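Local coordinates for protein fructosyl amine: oxygen oxidoreductase (Aspergillus fumigatus, PDB 3DJE) that oxidatively removes the sugar from fructosyl amino acids with the help of a bound FAD cofactor, at residues V188-E193 against K198-A203; T213-G218 against Q223-K228; D348-P351 against V357-C360. All coordinates share one frame; numbering follows the deposited sequence.

Overall arrangement
Three short-range closures in one FAD-binding region show how local loops become a single nucleotide-binding fold. From the N terminus, contact 1 (188-193 with 198-203) closes a hairpin at the edge of the FAD site. Contact 2 (213-218 with 223-228) follows, turning the loop after strand 212-215 back over that strand. Contact 3 (348-351 with 357-360) comes much later and closes the loop between the outermost strand 346-347 and its neighbour 356-360 in the six-stranded sheet. The three follow in series, none nested or crossing. Contact 2 is the hub: Phe224 O meets Leu190 and Phe192 of contact 1, whereas Thr213 and Leu215 probably hydrogen-bond to Val357 of contact 3.

Contact 1: V188-E193 against K198-A203; sequences VTLIFE and KGAVTA. Unlike the reference sequence in segment 198-203: Ala203 (reference Gly).
Val188 and Thr189 both face Val201, the signature of a classic beta bulge in the hairpin of strands 187-193 and 196-202. Val201 is held from two consecutive residues: its O accepts from Val188 N at 2.8 Å, while its N donates to Thr189 O at 2.9 Å, both bonds almost straight. Past the bulge the regular antiparallel pattern returns with Lys198 N giving to Ile191 O (2.8 Å). Gly199 O also accepts from Ile191 N, although that donor stands above the carbonyl plane, 52° out of it. At the backbone angles of Gly199 (phi 140°) a CB would jam against the carbonyl O of Lys198, so the backbone itself favours glycine. Ile191 CD1 runs alongside here, 3.6 Å from Ala200 N, and would also be tight against such a CB.

On one face of the hairpin, Thr189 and Val201 lie side by side. Thr189 CG2 meets Val201 CG2 at 4.0 Å, and Ile191 adds CG1 to the same methyl from the diagonal position. A chi1 of -174° swings Thr189 OG1 to the carbonyl side, where it bonds to Leu190 O on a lone pair. On the opposite face Leu190 and Ala200 form the non-hydrogen-bonded pair, Leu190 CD2 loosely beside Ala200 CB, and Leu190 continues onto Phe224.

The third strand, 206-209, takes up the far edge of 196-202. Near the turn Glu193 OE2 bridges to Arg209 and Lys198 NZ to Asp196. Glu193 and Lys198 touch mainly through their carbon chains, Glu193 CB resting 3.7 Å from Lys198 CG.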
loop_
_atom_site.group_PDB
_atom_site.type_symbol
_atom_site.label_atom_id
_atom_site.label_comp_id
_atom_site.label_asym_id
_atom_site.label_seq_id
_atom_site.Cartn_x
_atom_site.Cartn_y
_atom_site.Cartn_z
ATOM N N VAL A 188 15.074 -12.974 11.881
ATOM C CA VAL A 188 16.267 -12.191 12.243
ATOM C C VAL A 188 17.362 -12.243 11.185
ATOM O O VAL A 188 18.216 -11.353 11.128
ATOM C CB VAL A 188 16.855 -12.558 13.631
ATOM C CG1 VAL A 188 15.815 -12.278 14.736
ATOM C CG2 VAL A 188 17.351 -14.006 13.656
ATOM N N THR A 189 17.345 -13.304 10.377
ATOM C CA THR A 189 18.219 -13.402 9.203
ATOM C C THR A 189 17.693 -14.464 8.265
ATOM O O THR A 189 17.027 -15.391 8.695
ATOM C CB THR A 189 19.684 -13.759 9.589
ATOM O OG1 THR A 189 20.517 -13.696 8.420
ATOM C CG2 THR A 189 19.780 -15.148 10.226
ATOM N N LEU A 190 17.964 -14.299 6.972
ATOM C CA LEU A 190 17.810 -15.428 6.062
ATOM C C LEU A 190 18.990 -16.379 6.293
ATOM O O LEU A 190 20.022 -15.989 6.881
ATOM C CB LEU A 190 17.780 -14.935 4.600
ATOM C CG LEU A 190 16.657 -13.935 4.271
ATOM C CD1 LEU A 190 16.789 -13.442 2.826
ATOM C CD2 LEU A 190 15.275 -14.553 4.514
ATOM N N ILE A 191 18.820 -17.623 5.860
ATOM C CA ILE A 191 19.883 -18.625 5.930
ATOM C C ILE A 191 20.702 -18.568 4.650
ATOM O O ILE A 191 20.207 -18.934 3.599
ATOM C CB ILE A 191 19.328 -20.056 6.110
ATOM C CG1 ILE A 191 18.531 -20.171 7.419
ATOM C CG2 ILE A 191 20.470 -21.099 6.091
ATOM C CD1 ILE A 191 17.715 -21.473 7.507
ATOM N N PHE A 192 21.959 -18.123 4.750
ATOM C CA PHE A 192 22.842 -18.025 3.571
ATOM C C PHE A 192 23.836 -19.174 3.587
ATOM O O PHE A 192 24.674 -19.271 4.489
ATOM C CB PHE A 192 23.578 -16.684 3.536
ATOM C CG PHE A 192 22.685 -15.504 3.223
ATOM C CD1 PHE A 192 22.476 -15.101 1.908
ATOM C CD2 PHE A 192 22.065 -14.788 4.251
ATOM C CE1 PHE A 192 21.658 -13.997 1.618
ATOM C CE2 PHE A 192 21.248 -13.685 3.968
ATOM C CZ PHE A 192 21.050 -13.295 2.658
ATOM N N GLU A 193 23.712 -20.054 2.605
ATOM C CA GLU A 193 24.523 -21.274 2.568
ATOM C C GLU A 193 24.887 -21.565 1.130
ATOM O O GLU A 193 23.996 -21.682 0.267
ATOM C CB GLU A 193 23.708 -22.435 3.148
ATOM C CG GLU A 193 24.353 -23.820 3.147
ATOM C CD GLU A 193 23.316 -24.900 3.471
ATOM O OE1 GLU A 193 22.982 -25.699 2.567
ATOM O OE2 GLU A 193 22.791 -24.921 4.605
ATOM N N LYS A 198 18.485 -20.554 2.014
ATOM C CA LYS A 198 17.935 -21.873 2.350
ATOM C C LYS A 198 16.743 -21.819 3.294
ATOM O O LYS A 198 16.244 -22.862 3.716
ATOM C CB LYS A 198 19.021 -22.789 2.959
ATOM C CG LYS A 198 20.234 -23.063 2.054
ATOM C CD LYS A 198 19.852 -23.557 0.669
ATOM C CE LYS A 198 21.104 -23.935 -0.125
ATOM N NZ LYS A 198 20.774 -24.322 -1.535
ATOM N N GLY A 199 16.299 -20.605 3.617
ATOM C CA GLY A 199 15.190 -20.389 4.566
ATOM C C GLY A 199 15.479 -19.197 5.455
ATOM O O GLY A 199 16.135 -18.233 5.026
ATOM N N ALA A 200 14.991 -19.259 6.692
ATOM C CA ALA A 200 15.123 -18.137 7.638
ATOM C C ALA A 200 15.287 -18.611 9.068
ATOM O O ALA A 200 14.911 -19.732 9.412
ATOM C CB ALA A 200 13.896 -17.231 7.563
ATOM N N VAL A 201 15.828 -17.732 9.899
ATOM C CA VAL A 201 15.898 -17.994 11.342
ATOM C C VAL A 201 15.037 -16.953 12.038
ATOM O O VAL A 201 15.148 -15.760 11.730
ATOM C CB VAL A 201 17.336 -17.882 11.866
ATOM C CG1 VAL A 201 17.392 -18.205 13.362
ATOM C CG2 VAL A 201 18.273 -18.802 11.082
ATOM N N THR A 202 14.202 -17.399 12.984
ATOM C CA THR A 202 13.358 -16.471 13.753
ATOM C C THR A 202 13.979 -16.139 15.116
ATOM O O THR A 202 14.903 -16.835 15.561
ATOM C CB THR A 202 11.911 -16.980 13.902
ATOM O OG1 THR A 202 11.926 -18.343 14.344
ATOM C CG2 THR A 202 11.195 -16.920 12.546
ATOM N N ALA A 203 13.475 -15.083 15.755
ATOM C CA ALA A 203 14.070 -14.541 16.985
ATOM C C ALA A 203 13.997 -15.486 18.187
ATOM O O ALA A 203 14.706 -15.259 19.187
ATOM C CB ALA A 203 13.413 -13.225 17.342
#

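Contact 2: T213-G218 against Q223-K228; sequences TFLCAG and QFLDFK. With FAD (flavin-adenine dinucleotide), chain C.
A buried, wholly apolar contact, with no hydrogen bond across it, lays Phe224, Leu225 and Phe227 over Leu215 and Ala217, where a Rossmann-type strand runs out beside the FAD. The loop following strand 212-215 folds back here on the strand it has just left. Leu215 is the fork of the contact. With CG anti to the backbone N (chi1 -178°), its two methyls reach different rings: CD1 approaches Phe224 CD2 obliquely at 4.0 Å, and CD2 meets Phe227 at the ring edge, 3.8 Å from CZ. Leu225 CD2 sits above one face of Phe227, offset toward the rim, so this ring is packed from within its loop as well as from the strand. Further along the loop, an Asx turn from Asp226 OD1 to Lys228 N shapes the chain after Phe227.

Two of these residues, Ala217 and Phe224, also border the cofactor. Phe224 sets CZ 3.3 Å from the adenine nitrogen N6A of FAD, which lies at the ring edge in its plane, while Gln223 CB sits over the centre of one ring face. Ala217 links protein and ligand: its CB touches Phe224 CE2, and its CA comes within 3.3 Å of the ribose oxygen O4B of FAD. Gly218, at positive phi, passes its CA by the pyrophosphate oxygen O3P of FAD.

Strand 212-215 runs between parallel strands 9-12 and 356-360, with Phe214 turned onto helix 373-382; Phe224 also leans on Val187 of the hairpin strand 187-193.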
loop_
_atom_site.group_PDB
_atom_site.type_symbol
_atom_site.label_atom_id
_atom_site.label_comp_id
_atom_site.label_asym_id
_atom_site.label_seq_id
_atom_site.Cartn_x
_atom_site.Cartn_y
_atom_site.Cartn_z
ATOM N N THR A 213 12.126 -19.653 -0.669
ATOM C CA THR A 213 11.788 -18.595 0.287
ATOM C C THR A 213 11.309 -17.383 -0.495
ATOM O O THR A 213 11.990 -16.940 -1.426
ATOM C CB THR A 213 13.039 -18.216 1.132
ATOM O OG1 THR A 213 13.504 -19.363 1.863
ATOM C CG2 THR A 213 12.753 -17.067 2.090
ATOM N N PHE A 214 10.139 -16.857 -0.116
ATOM C CA PHE A 214 9.584 -15.648 -0.696
ATOM C C PHE A 214 9.799 -14.513 0.294
ATOM O O PHE A 214 9.414 -14.633 1.448
ATOM C CB PHE A 214 8.079 -15.786 -0.911
ATOM C CG PHE A 214 7.686 -16.838 -1.924
ATOM C CD1 PHE A 214 7.367 -16.478 -3.233
ATOM C CD2 PHE A 214 7.604 -18.179 -1.557
ATOM C CE1 PHE A 214 6.977 -17.449 -4.171
ATOM C CE2 PHE A 214 7.221 -19.154 -2.498
ATOM C CZ PHE A 214 6.907 -18.776 -3.804
ATOM N N LEU A 215 10.386 -13.420 -0.174
ATOM C CA LEU A 215 10.593 -12.255 0.671
ATOM C C LEU A 215 9.497 -11.228 0.373
ATOM O O LEU A 215 9.489 -10.602 -0.687
ATOM C CB LEU A 215 11.995 -11.695 0.461
ATOM C CG LEU A 215 12.386 -10.491 1.327
ATOM C CD1 LEU A 215 12.205 -10.823 2.807
ATOM C CD2 LEU A 215 13.818 -10.099 1.028
ATOM N N CYS A 216 8.579 -11.089 1.329
ATOM C CA CYS A 216 7.403 -10.230 1.193
ATOM C C CYS A 216 7.249 -9.355 2.435
ATOM O O CYS A 216 6.157 -9.188 2.968
ATOM C CB CYS A 216 6.150 -11.094 1.005
ATOM S SG CYS A 216 6.154 -12.032 -0.522
ATOM N N ALA A 217 8.359 -8.786 2.888
ATOM C CA ALA A 217 8.391 -8.027 4.129
ATOM C C ALA A 217 8.160 -6.510 3.970
ATOM O O ALA A 217 8.427 -5.731 4.899
ATOM C CB ALA A 217 9.715 -8.319 4.865
ATOM N N GLY A 218 7.677 -6.096 2.797
ATOM C CA GLY A 218 7.282 -4.711 2.590
ATOM C C GLY A 218 8.424 -3.759 2.846
ATOM O O GLY A 218 9.541 -3.970 2.341
ATOM N N GLN A 223 16.130 -5.101 5.105
ATOM C CA GLN A 223 16.876 -5.573 6.277
ATOM C C GLN A 223 17.589 -6.893 5.963
ATOM O O GLN A 223 18.660 -7.188 6.500
ATOM C CB GLN A 223 15.919 -5.783 7.446
ATOM C CG GLN A 223 16.637 -6.104 8.753
ATOM C CD GLN A 223 15.677 -6.492 9.847
ATOM O OE1 GLN A 223 14.678 -5.806 10.086
ATOM N NE2 GLN A 223 15.975 -7.591 10.523
ATOM N N PHE A 224 16.986 -7.687 5.089
ATOM C CA PHE A 224 17.361 -9.094 4.924
ATOM C C PHE A 224 18.284 -9.428 3.770
ATOM O O PHE A 224 18.879 -10.511 3.741
ATOM C CB PHE A 224 16.089 -9.929 4.803
ATOM C CG PHE A 224 15.168 -9.744 5.964
ATOM C CD1 PHE A 224 15.498 -10.273 7.206
ATOM C CD2 PHE A 224 14.009 -8.987 5.837
ATOM C CE1 PHE A 224 14.657 -10.082 8.297
ATOM C CE2 PHE A 224 13.164 -8.788 6.922
ATOM C CZ PHE A 224 13.481 -9.335 8.143
ATOM N N LEU A 225 18.383 -8.501 2.818
ATOM C CA LEU A 225 19.040 -8.732 1.548
ATOM C C LEU A 225 19.612 -7.411 1.049
ATOM O O LEU A 225 19.033 -6.360 1.306
ATOM C CB LEU A 225 17.980 -9.226 0.534
ATOM C CG LEU A 225 18.372 -9.675 -0.869
ATOM C CD1 LEU A 225 18.988 -11.051 -0.823
ATOM C CD2 LEU A 225 17.156 -9.693 -1.779
ATOM N N ASP A 226 20.708 -7.482 0.298
ATOM C CA ASP A 226 21.231 -6.314 -0.404
ATOM C C ASP A 226 20.435 -6.054 -1.685
ATOM O O ASP A 226 20.627 -6.750 -2.686
ATOM C CB ASP A 226 22.714 -6.525 -0.738
ATOM C CG ASP A 226 23.369 -5.292 -1.366
ATOM O OD1 ASP A 226 22.701 -4.253 -1.567
ATOM O OD2 ASP A 226 24.580 -5.371 -1.669
ATOM N N PHE A 227 19.552 -5.057 -1.650
ATOM C CA PHE A 227 18.759 -4.725 -2.823
ATOM C C PHE A 227 19.459 -3.820 -3.830
ATOM O O PHE A 227 18.837 -3.365 -4.798
ATOM C CB PHE A 227 17.403 -4.126 -2.418
ATOM C CG PHE A 227 16.394 -5.157 -2.006
ATOM C CD1 PHE A 227 16.329 -5.598 -0.685
ATOM C CD2 PHE A 227 15.524 -5.701 -2.944
ATOM C CE1 PHE A 227 15.387 -6.560 -0.301
ATOM C CE2 PHE A 227 14.569 -6.668 -2.568
ATOM C CZ PHE A 227 14.516 -7.104 -1.253
ATOM N N LYS A 228 20.742 -3.526 -3.606
ATOM C CA LYS A 228 21.468 -2.645 -4.527
ATOM C C LYS A 228 20.731 -1.304 -4.766
ATOM O O LYS A 228 20.584 -0.855 -5.908
ATOM C CB LYS A 228 21.730 -3.366 -5.860
ATOM C CG LYS A 228 22.315 -4.776 -5.735
ATOM C CD LYS A 228 23.695 -4.755 -5.104
ATOM C CE LYS A 228 24.294 -6.147 -5.045
ATOM N NZ LYS A 228 25.522 -6.169 -4.207
HETATM P PA FAD C . 2.931 -4.904 4.058
HETATM O O1A FAD C . 1.510 -5.183 3.826
HETATM O O2A FAD C . 3.301 -3.701 4.866
HETATM O O5B FAD C . 3.498 -6.234 4.700
HETATM C C5B FAD C . 4.835 -6.350 5.195
HETATM C C4B FAD C . 4.820 -7.467 6.247
HETATM O O4B FAD C . 6.215 -7.686 6.528
HETATM C C3B FAD C . 4.175 -6.910 7.538
HETATM O O3B FAD C . 3.024 -7.682 7.917
HETATM C C2B FAD C . 5.323 -7.054 8.551
HETATM O O2B FAD C . 4.853 -7.472 9.871
HETATM C C1B FAD C . 6.241 -8.101 7.859
HETATM N N9A FAD C . 7.569 -8.074 8.545
HETATM C C8A FAD C . 8.267 -7.006 8.987
HETATM N N7A FAD C . 9.388 -7.441 9.600
HETATM C C5A FAD C . 9.390 -8.781 9.543
HETATM C C6A FAD C . 10.262 -9.770 10.010
HETATM N N6A FAD C . 11.380 -9.425 10.692
HETATM N N1A FAD C . 9.961 -11.062 9.778
HETATM C C2A FAD C . 8.853 -11.413 9.114
HETATM N N3A FAD C . 7.995 -10.493 8.658
HETATM C C4A FAD C . 8.249 -9.179 8.864
HETATM N N1 FAD C . -2.402 1.058 -1.986
HETATM C C2 FAD C . -3.531 1.001 -2.800
HETATM O O2 FAD C . -3.632 0.173 -3.707
HETATM N N3 FAD C . -4.566 1.912 -2.582
HETATM C C4 FAD C . -4.495 2.879 -1.585
HETATM O O4 FAD C . -5.433 3.668 -1.418
HETATM C C4X FAD C . -3.343 2.937 -0.785
HETATM N N5 FAD C . -3.231 3.903 0.213
HETATM C C5X FAD C . -2.169 3.837 1.111
HETATM C C6 FAD C . -2.185 4.676 2.222
HETATM C C7 FAD C . -1.166 4.606 3.164
HETATM C C7M FAD C . -1.224 5.572 4.356
HETATM C C8 FAD C . -0.136 3.678 3.015
HETATM C C8M FAD C . 0.953 3.551 4.106
HETATM C C9 FAD C . -0.135 2.824 1.903
HETATM C C9A FAD C . -1.159 2.891 0.950
HETATM N N10 FAD C . -1.178 2.056 -0.184
HETATM C C10 FAD C . -2.312 2.023 -0.995
HETATM C "C1'" FAD C . -0.023 1.208 -0.509
HETATM C "C2'" FAD C . -0.246 -0.205 0.033
HETATM O "O2'" FAD C . -0.815 -0.137 1.360
HETATM C "C3'" FAD C . 1.087 -0.947 0.061
HETATM O "O3'" FAD C . 1.759 -0.759 -1.202
HETATM C "C4'" FAD C . 0.907 -2.454 0.271
HETATM O "O4'" FAD C . -0.019 -2.736 1.320
HETATM C "C5'" FAD C . 2.266 -3.070 0.623
HETATM O "O5'" FAD C . 2.128 -4.493 0.768
HETATM P P FAD C . 3.387 -5.380 1.214
HETATM O O1P FAD C . 4.535 -5.086 0.306
HETATM O O2P FAD C . 2.874 -6.758 1.353
HETATM O O3P FAD C . 3.767 -4.844 2.681
#

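Contact 3: D348-P351 against V357-C360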
loop_
_atom_site.group_PDB
_atom_site.type_symbol
_atom_site.label_atom_id
_atom_site.label_comp_id
_atom_site.label_asym_id
_atom_site.label_seq_id
_atom_site.Cartn_x
_atom_site.Cartn_y
_atom_site.Cartn_z
ATOM N N ASP A 348 10.494 -11.095 -8.822
ATOM C CA ASP A 348 11.433 -11.863 -9.625
ATOM C C ASP A 348 12.105 -12.890 -8.737
ATOM O O ASP A 348 12.070 -12.794 -7.509
ATOM C CB ASP A 348 12.495 -10.924 -10.202
ATOM C CG ASP A 348 13.219 -11.494 -11.447
ATOM O OD1 ASP A 348 12.953 -12.630 -11.913
ATOM O OD2 ASP A 348 14.086 -10.764 -11.976
ATOM N N ARG A 349 12.706 -13.888 -9.368
ATOM C CA ARG A 349 13.700 -14.704 -8.691
ATOM C C ARG A 349 14.947 -13.855 -8.518
ATOM O O ARG A 349 15.252 -13.009 -9.372
ATOM C CB ARG A 349 14.047 -15.916 -9.543
ATOM C CG ARG A 349 12.827 -16.539 -10.155
ATOM C CD ARG A 349 12.576 -17.908 -9.674
ATOM N NE ARG A 349 12.901 -18.875 -10.711
ATOM C CZ ARG A 349 14.105 -19.415 -10.877
ATOM N NH1 ARG A 349 15.103 -19.080 -10.068
ATOM N NH2 ARG A 349 14.312 -20.296 -11.850
ATOM N N HIS A 350 15.671 -14.078 -7.425
ATOM C CA HIS A 350 16.960 -13.427 -7.245
ATOM C C HIS A 350 17.951 -13.976 -8.303
ATOM O O HIS A 350 17.961 -15.177 -8.568
ATOM C CB HIS A 350 17.485 -13.657 -5.830
ATOM C CG HIS A 350 18.640 -12.779 -5.484
ATOM N ND1 HIS A 350 19.938 -13.081 -5.847
ATOM C CD2 HIS A 350 18.690 -11.589 -4.843
ATOM C CE1 HIS A 350 20.741 -12.121 -5.419
ATOM N NE2 HIS A 350 20.007 -11.202 -4.812
ATOM N N PRO A 351 18.757 -13.091 -8.926
ATOM C CA PRO A 351 19.677 -13.503 -10.003
ATOM C C PRO A 351 20.780 -14.481 -9.595
ATOM O O PRO A 351 21.280 -15.237 -10.449
ATOM C CB PRO A 351 20.295 -12.180 -10.462
ATOM C CG PRO A 351 20.131 -11.245 -9.323
ATOM C CD PRO A 351 18.823 -11.638 -8.689
ATOM N N VAL A 357 12.754 -15.837 -3.932
ATOM C CA VAL A 357 11.800 -15.103 -4.767
ATOM C C VAL A 357 11.466 -13.793 -4.061
ATOM O O VAL A 357 11.161 -13.791 -2.871
ATOM C CB VAL A 357 10.501 -15.905 -4.998
ATOM C CG1 VAL A 357 9.563 -15.162 -5.960
ATOM C CG2 VAL A 357 10.822 -17.289 -5.583
ATOM N N LEU A 358 11.539 -12.694 -4.801
ATOM C CA LEU A 358 11.212 -11.364 -4.293
ATOM C C LEU A 358 9.773 -11.033 -4.621
ATOM O O LEU A 358 9.349 -11.226 -5.753
ATOM C CB LEU A 358 12.105 -10.291 -4.947
ATOM C CG LEU A 358 13.599 -10.217 -4.573
ATOM C CD1 LEU A 358 13.821 -10.490 -3.082
ATOM C CD2 LEU A 358 14.408 -11.161 -5.435
ATOM N N GLY A 359 9.025 -10.525 -3.650
ATOM C CA GLY A 359 7.714 -9.971 -3.943
ATOM C C GLY A 359 7.591 -8.672 -3.186
ATOM O O GLY A 359 7.038 -8.636 -2.090
ATOM N N CYS A 360 8.168 -7.617 -3.745
ATOM C CA CYS A 360 8.196 -6.335 -3.040
ATOM C C CYS A 360 8.287 -5.128 -3.958
ATOM O O CYS A 360 7.953 -5.217 -5.136
ATOM C CB CYS A 360 9.285 -6.300 -1.978
ATOM S SG CYS A 360 10.862 -6.714 -2.647
#
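Asp348 and Leu358 form an antiparallel hydrogen-bonded pair at the edge of the six-stranded sheet, where the chain turns a corner and strand 356-360 receives its last neighbour. The pairing is uneven. Leu358 N donates to Asp348 O at 2.8 Å, nearly straight on, whereas the return bond from Asp348 N to Leu358 O is a long 3.3 Å, its donor tilted from the carbonyl plane. Asp348 O is the crowded atom: Val357 CA adds a CH...O contact, and Leu358 CD2 folds over it at 3.5 Å.

On the outer side the fit slackens. Arg349 and Val357 make the neighbouring non-hydrogen-bonded pair, yet their side chains barely meet, with Arg349 CD at 4.5 Å from Val357 CG2 and Arg349 partly exposed. The carboxylate of Asp348 turns away from strand 357-360; OD2 accepts from Trp395 N, and OD1 accepts a weak bond from Arg349 N.

Toward the interior, His350 ND1 takes bonds from the amides of Gln352 and Tyr353, and its ring stacks with Tyr353 and also meets that of Trp395. These contacts probably fix the ring's rotation; its edge is met by Leu358 CD2, near the ring plane and 4.0 Å from His350 CB.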